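Local coordinates for putative lipoprotein YcdA (Bacillus subtilis subsp. subtilis str. 168, PDB 4R4G) that is of unknown function but is probably a membrane-attached lipoprotein, with an Ig-like N-terminal domain joined by a kinked helix to a C-terminal domain of helices and strands, at residues A[22-27]-A[106-111]; A[59-64]-A[113-118]. One frame throughout, in Å; residues are numbered along the deposited sequence.

Overall arrangement
Both contacts lie in the Ig-like N-terminal domain, where strand 107-112 carries most of the second segment of contact 1 and runs on into loop 113-118 of contact 2. Their centres are about 18 Å apart. Contact 1 runs between sheets, from strand 16-25 of one to strand 107-112 of the other; contact 2 lies at one end of the inner strand pair 62-66/107-112, within a single sheet. Strand 107-112 thus takes part in both links, one bridging the two sheets and one extending the pairing within a sheet. The segments alternate along the chain (22-27, 59-64, 106-111, 113-118). They touch where Asn-111 N lies 2.9 Å from Thr-63 O, a probable hydrogen bond.

Contact 1. Residues A[22-27]-A[106-111]; sequences VSYTLP and KQYELN
Tyr-24 and Tyr-108 reach across from the two sheets of the Ig-like sandwich and meet at their phenolic ends, while the nearest CA atoms, those of Tyr-24 and Lys-106, stay 11.6 Å apart. The aromatic contact is made at the rims. Each hydroxyl oxygen lies in the plane of the other ring, at its edge; the closest carbons are Tyr-24 CE1 and Tyr-108 CE2, 4.4 Å apart, and the side chains cross obliquely. Tyr-108 CG lies anti to the carbonyl carbon (chi1 -41°), carrying the ring toward strand 16-25. Lys-106 O sits 3.5 Å above one face of that ring, offset toward the rim.

The two OH atoms are 3.4 Å apart, and each is also held by backbone atoms: Tyr-24 OH bonds to Gly-105 N and Gly-131 O, and Tyr-108 OH to Asp-103 O. Tyr-108 OH also accepts from Lys-106 N (3.1 Å, nearly straight at 169°). A tyrosine near a strand start bonding back to the carbonyl five residues earlier fits a tyrosine corner. A phenylalanine here would probably leave Lys-106 N and Asp-103 O without this mate, setting the 103-106 connection freer to move.

That connection joins strand 93-102 of one sheet to strand 107-112 of the other; Ile-129 of strand 125-130 packs on Tyr-108, while Leu-39 of strand 39-48 and Ile-136 and Ala-140 of helix 134-141 pack on Tyr-24.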
loop_
_atom_site.group_PDB
_atom_site.type_symbol
_atom_site.label_atom_id
_atom_site.label_comp_id
_atom_site.label_asym_id
_atom_site.label_seq_id
_atom_site.Cartn_x
_atom_site.Cartn_y
_atom_site.Cartn_z
ATOM N N VAL A 22 1.109 10.696 19.590
ATOM C CA VAL A 22 1.915 11.237 18.480
ATOM C C VAL A 22 2.324 10.086 17.562
ATOM O O VAL A 22 3.045 9.173 17.982
ATOM C CB VAL A 22 3.159 12.066 18.918
ATOM C CG1 VAL A 22 3.994 12.491 17.719
ATOM C CG2 VAL A 22 2.765 13.297 19.731
ATOM N N SER A 23 1.899 10.142 16.300
ATOM C CA SER A 23 2.243 9.108 15.341
ATOM C C SER A 23 2.437 9.678 13.957
ATOM O O SER A 23 1.965 10.774 13.658
ATOM C CB SER A 23 1.154 8.042 15.304
ATOM O OG SER A 23 -0.076 8.573 14.847
ATOM N N TYR A 24 3.151 8.929 13.117
ATOM C CA TYR A 24 3.353 9.239 11.706
ATOM C C TYR A 24 2.243 8.578 10.919
ATOM O O TYR A 24 1.830 7.438 11.225
ATOM C CB TYR A 24 4.719 8.745 11.205
ATOM C CG TYR A 24 5.913 9.465 11.780
ATOM C CD1 TYR A 24 6.192 10.786 11.428
ATOM C CD2 TYR A 24 6.823 8.802 12.598
ATOM C CE1 TYR A 24 7.323 11.441 11.916
ATOM C CE2 TYR A 24 7.959 9.447 13.092
ATOM C CZ TYR A 24 8.200 10.770 12.753
ATOM O OH TYR A 24 9.313 11.413 13.227
ATOM N N THR A 25 1.728 9.300 9.931
ATOM C CA THR A 25 0.677 8.782 9.063
ATOM C C THR A 25 1.037 9.113 7.619
ATOM O O THR A 25 1.919 9.946 7.344
ATOM C CB THR A 25 -0.732 9.320 9.444
ATOM O OG1 THR A 25 -0.788 10.748 9.309
ATOM C CG2 THR A 25 -1.203 8.884 10.837
ATOM N N LEU A 26 0.382 8.418 6.700
ATOM C CA LEU A 26 0.558 8.693 5.294
ATOM C C LEU A 26 -0.426 9.770 4.973
ATOM O O LEU A 26 -1.530 9.722 5.529
ATOM C CB LEU A 26 0.292 7.447 4.428
ATOM C CG LEU A 26 1.355 6.366 4.351
ATOM C CD1 LEU A 26 0.802 5.197 3.617
ATOM C CD2 LEU A 26 2.612 6.850 3.631
ATOM N N PRO A 27 -0.119 10.694 4.044
ATOM C CA PRO A 27 -1.106 11.725 3.699
ATOM C C PRO A 27 -2.420 11.175 3.104
ATOM O O PRO A 27 -2.542 9.987 2.767
ATOM C CB PRO A 27 -0.359 12.594 2.685
ATOM C CG PRO A 27 0.782 11.783 2.213
ATOM C CD PRO A 27 1.151 10.884 3.311
ATOM N N LYS A 106 12.346 14.273 12.719
ATOM C CA LYS A 106 12.961 15.554 13.043
ATOM C C LYS A 106 12.544 16.017 14.451
ATOM O O LYS A 106 11.901 15.257 15.194
ATOM C CB LYS A 106 12.654 16.614 11.972
ATOM C CG LYS A 106 13.172 16.280 10.559
ATOM C CD LYS A 106 14.695 16.062 10.418
ATOM C CE LYS A 106 15.132 15.796 8.985
ATOM N NZ LYS A 106 16.581 15.420 8.884
ATOM N N GLN A 107 12.975 17.226 14.840
ATOM C CA GLN A 107 12.639 17.788 16.145
ATOM C C GLN A 107 11.494 18.766 15.975
ATOM O O GLN A 107 11.654 19.810 15.342
ATOM C CB GLN A 107 13.861 18.424 16.818
ATOM C CG GLN A 107 14.967 17.412 17.148
ATOM C CD GLN A 107 14.452 16.173 17.858
ATOM O OE1 GLN A 107 13.820 16.252 18.921
ATOM N NE2 GLN A 107 14.686 15.001 17.265
ATOM N N TYR A 108 10.311 18.382 16.459
ATOM C CA TYR A 108 9.123 19.209 16.308
ATOM C C TYR A 108 8.826 19.991 17.576
ATOM O O TYR A 108 9.362 19.704 18.651
ATOM C CB TYR A 108 7.895 18.378 15.857
ATOM C CG TYR A 108 8.241 17.346 14.796
ATOM C CD1 TYR A 108 8.647 17.737 13.517
ATOM C CD2 TYR A 108 8.206 15.983 15.082
ATOM C CE1 TYR A 108 9.020 16.795 12.558
ATOM C CE2 TYR A 108 8.553 15.031 14.119
ATOM C CZ TYR A 108 8.960 15.443 12.860
ATOM O OH TYR A 108 9.320 14.513 11.920
ATOM N N GLU A 109 8.048 21.058 17.398
ATOM C CA GLU A 109 7.584 21.931 18.434
ATOM C C GLU A 109 6.159 22.284 18.113
ATOM O O GLU A 109 5.890 22.834 17.050
ATOM C CB GLU A 109 8.472 23.158 18.577
ATOM C CG GLU A 109 8.003 24.086 19.687
ATOM C CD GLU A 109 8.946 25.196 20.104
ATOM O OE1 GLU A 109 9.928 24.905 20.830
ATOM O OE2 GLU A 109 8.649 26.369 19.775
ATOM N N LEU A 110 5.233 21.889 19.001
ATOM C CA LEU A 110 3.820 22.182 18.884
ATOM C C LEU A 110 3.518 23.360 19.774
ATOM O O LEU A 110 3.861 23.315 20.956
ATOM C CB LEU A 110 2.969 20.957 19.270
ATOM C CG LEU A 110 1.446 21.108 19.164
ATOM C CD1 LEU A 110 0.990 20.992 17.744
ATOM C CD2 LEU A 110 0.744 20.051 19.976
ATOM N N ASN A 111 2.910 24.425 19.205
ATOM C CA ASN A 111 2.523 25.613 19.978
ATOM C C ASN A 111 1.025 25.758 19.939
ATOM O O ASN A 111 0.409 25.508 18.908
ATOM C CB ASN A 111 3.204 26.917 19.502
ATOM C CG ASN A 111 2.881 28.147 20.372
ATOM O OD1 ASN A 111 3.333 28.275 21.525
ATOM N ND2 ASN A 111 2.063 29.069 19.856
#

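Contact 2. Residues A[59-64]-A[113-118]; sequences SMDFTL and TPESYG
Thr-113 N donates to Asp-61 O at 3.0 Å with an N-H...O angle of 165°, and this bond closes the backbone contact where the CA atoms of Asp-61 and Thr-113 come within 5.3 Å. It extends the antiparallel pairing of strands 62-66 and 107-112 in the Ig-like domain, which Thr-63 and Asn-111 continue inward. Beyond it both segments leave the sheet: residues 59-61 form a short 3-10 segment, and Glu-115 is the centre of an inverse gamma turn, with a weak bond from Ser-116 N to Pro-114 O.

Among the side chains, Asp-61 does most of the touching. Its CB lies 3.4 Å from Thr-113 O, and its carboxylate turns to Glu-115. The two acid side chains cross at about a right angle, their carboxylate planes 77° apart, with Asp-61 OD1 2.7 Å from Glu-115 OE2 and Asp-61 OD2 farther from the same oxygen, at 3.4 Å. Glu-115 places its CG beside its own backbone N (chi1 -65°) and runs extended from there, which brings OE2 alongside Asp-61 OD1, close to the plane of the Asp-61 carboxylate.

Other partners fix the surroundings. Asp-58 N bonds to Asp-61 OD2, and Thr-113 OG1 bonds to Ser-124 OG. Phe-62 points away from the loop, into the sandwich, where it meets Tyr-112, Val-45, Val-47 and Leu-98.

A water completes the link between the loop and the 3-10 segment: it donates to Asp-61 OD2 at 2.8 Å and accepts from Glu-115 N at 2.9 Å.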
loop_
_atom_site.group_PDB
_atom_site.type_symbol
_atom_site.label_atom_id
_atom_site.label_comp_id
_atom_site.label_asym_id
_atom_site.label_seq_id
_atom_site.Cartn_x
_atom_site.Cartn_y
_atom_site.Cartn_z
ATOM N N SER A 59 -8.480 23.994 15.413
ATOM C CA SER A 59 -7.257 23.401 14.868
ATOM C C SER A 59 -6.224 24.511 14.600
ATOM O O SER A 59 -5.038 24.337 14.878
ATOM C CB SER A 59 -7.573 22.641 13.582
ATOM O OG SER A 59 -8.954 22.320 13.503
HETATM N N MSE A 60 -6.710 25.681 14.066
HETATM C CA MSE A 60 -5.952 26.896 13.725
HETATM C C MSE A 60 -5.186 27.492 14.909
HETATM O O MSE A 60 -4.359 28.374 14.718
HETATM C CB MSE A 60 -6.896 27.976 13.177
HETATM C CG MSE A 60 -7.102 27.912 11.674
HETATM SE SE MSE A 60 -8.337 29.299 11.073
HETATM C CE MSE A 60 -8.081 29.057 9.130
ATOM N N ASP A 61 -5.471 27.043 16.145
ATOM C CA ASP A 61 -4.817 27.553 17.354
ATOM C C ASP A 61 -3.488 26.845 17.572
ATOM O O ASP A 61 -2.719 27.212 18.471
ATOM C CB ASP A 61 -5.713 27.372 18.599
ATOM C CG ASP A 61 -7.071 28.005 18.480
ATOM O OD1 ASP A 61 -7.208 28.973 17.694
ATOM O OD2 ASP A 61 -7.997 27.543 19.173
ATOM N N PHE A 62 -3.221 25.801 16.781
ATOM C CA PHE A 62 -1.973 25.050 16.911
ATOM C C PHE A 62 -1.141 25.207 15.667
ATOM O O PHE A 62 -1.679 25.234 14.559
ATOM C CB PHE A 62 -2.229 23.552 17.177
ATOM C CG PHE A 62 -3.053 23.216 18.399
ATOM C CD1 PHE A 62 -4.445 23.283 18.361
ATOM C CD2 PHE A 62 -2.441 22.789 19.574
ATOM C CE1 PHE A 62 -5.208 22.935 19.471
ATOM C CE2 PHE A 62 -3.208 22.431 20.683
ATOM C CZ PHE A 62 -4.587 22.495 20.620
ATOM N N THR A 63 0.180 25.323 15.854
ATOM C CA THR A 63 1.166 25.414 14.777
ATOM C C THR A 63 2.285 24.446 15.106
ATOM O O THR A 63 2.581 24.212 16.285
ATOM C CB THR A 63 1.678 26.852 14.566
ATOM O OG1 THR A 63 2.310 27.301 15.758
ATOM C CG2 THR A 63 0.573 27.831 14.178
ATOM N N LEU A 64 2.900 23.868 14.080
ATOM C CA LEU A 64 4.026 22.988 14.308
ATOM C C LEU A 64 5.240 23.519 13.614
ATOM O O LEU A 64 5.157 23.956 12.466
ATOM C CB LEU A 64 3.739 21.553 13.824
ATOM C CG LEU A 64 4.697 20.487 14.335
ATOM C CD1 LEU A 64 4.150 19.814 15.556
ATOM C CD2 LEU A 64 4.930 19.485 13.320
ATOM N N THR A 113 -2.019 28.548 21.048
ATOM C CA THR A 113 -2.359 29.917 21.420
ATOM C C THR A 113 -3.880 29.958 21.566
ATOM O O THR A 113 -4.612 29.914 20.566
ATOM C CB THR A 113 -1.761 30.968 20.451
ATOM O OG1 THR A 113 -0.334 30.947 20.567
ATOM C CG2 THR A 113 -2.249 32.389 20.747
ATOM N N PRO A 114 -4.354 30.014 22.832
ATOM C CA PRO A 114 -5.812 30.041 23.089
ATOM C C PRO A 114 -6.497 31.273 22.511
ATOM O O PRO A 114 -5.882 32.336 22.421
ATOM C CB PRO A 114 -5.911 30.021 24.616
ATOM C CG PRO A 114 -4.600 30.531 25.088
ATOM C CD PRO A 114 -3.589 30.048 24.095
ATOM N N GLU A 115 -7.764 31.094 22.069
ATOM C CA GLU A 115 -8.585 32.142 21.457
ATOM C C GLU A 115 -9.119 33.018 22.576
ATOM O O GLU A 115 -10.255 32.867 23.044
ATOM C CB GLU A 115 -9.696 31.547 20.583
ATOM C CG GLU A 115 -9.176 30.792 19.376
ATOM C CD GLU A 115 -10.164 30.376 18.300
ATOM O OE1 GLU A 115 -11.365 30.711 18.421
ATOM O OE2 GLU A 115 -9.731 29.734 17.315
ATOM N N SER A 116 -8.238 33.905 23.043
ATOM C CA SER A 116 -8.452 34.795 24.168
ATOM C C SER A 116 -8.019 36.212 23.836
ATOM O O SER A 116 -7.193 36.428 22.943
ATOM C CB SER A 116 -7.669 34.269 25.367
ATOM O OG SER A 116 -7.524 35.181 26.443
ATOM N N TYR A 117 -8.601 37.187 24.556
ATOM C CA TYR A 117 -8.238 38.594 24.429
ATOM C C TYR A 117 -6.883 38.777 25.125
ATOM O O TYR A 117 -6.608 38.111 26.135
ATOM C CB TYR A 117 -9.334 39.500 25.025
ATOM N N GLY A 118 -6.018 39.586 24.528
ATOM C CA GLY A 118 -4.721 39.874 25.123
ATOM C C GLY A 118 -3.513 39.252 24.467
ATOM O O GLY A 118 -3.597 38.661 23.379
HETATM O O HOH W 1 -8.426 28.322 21.848
#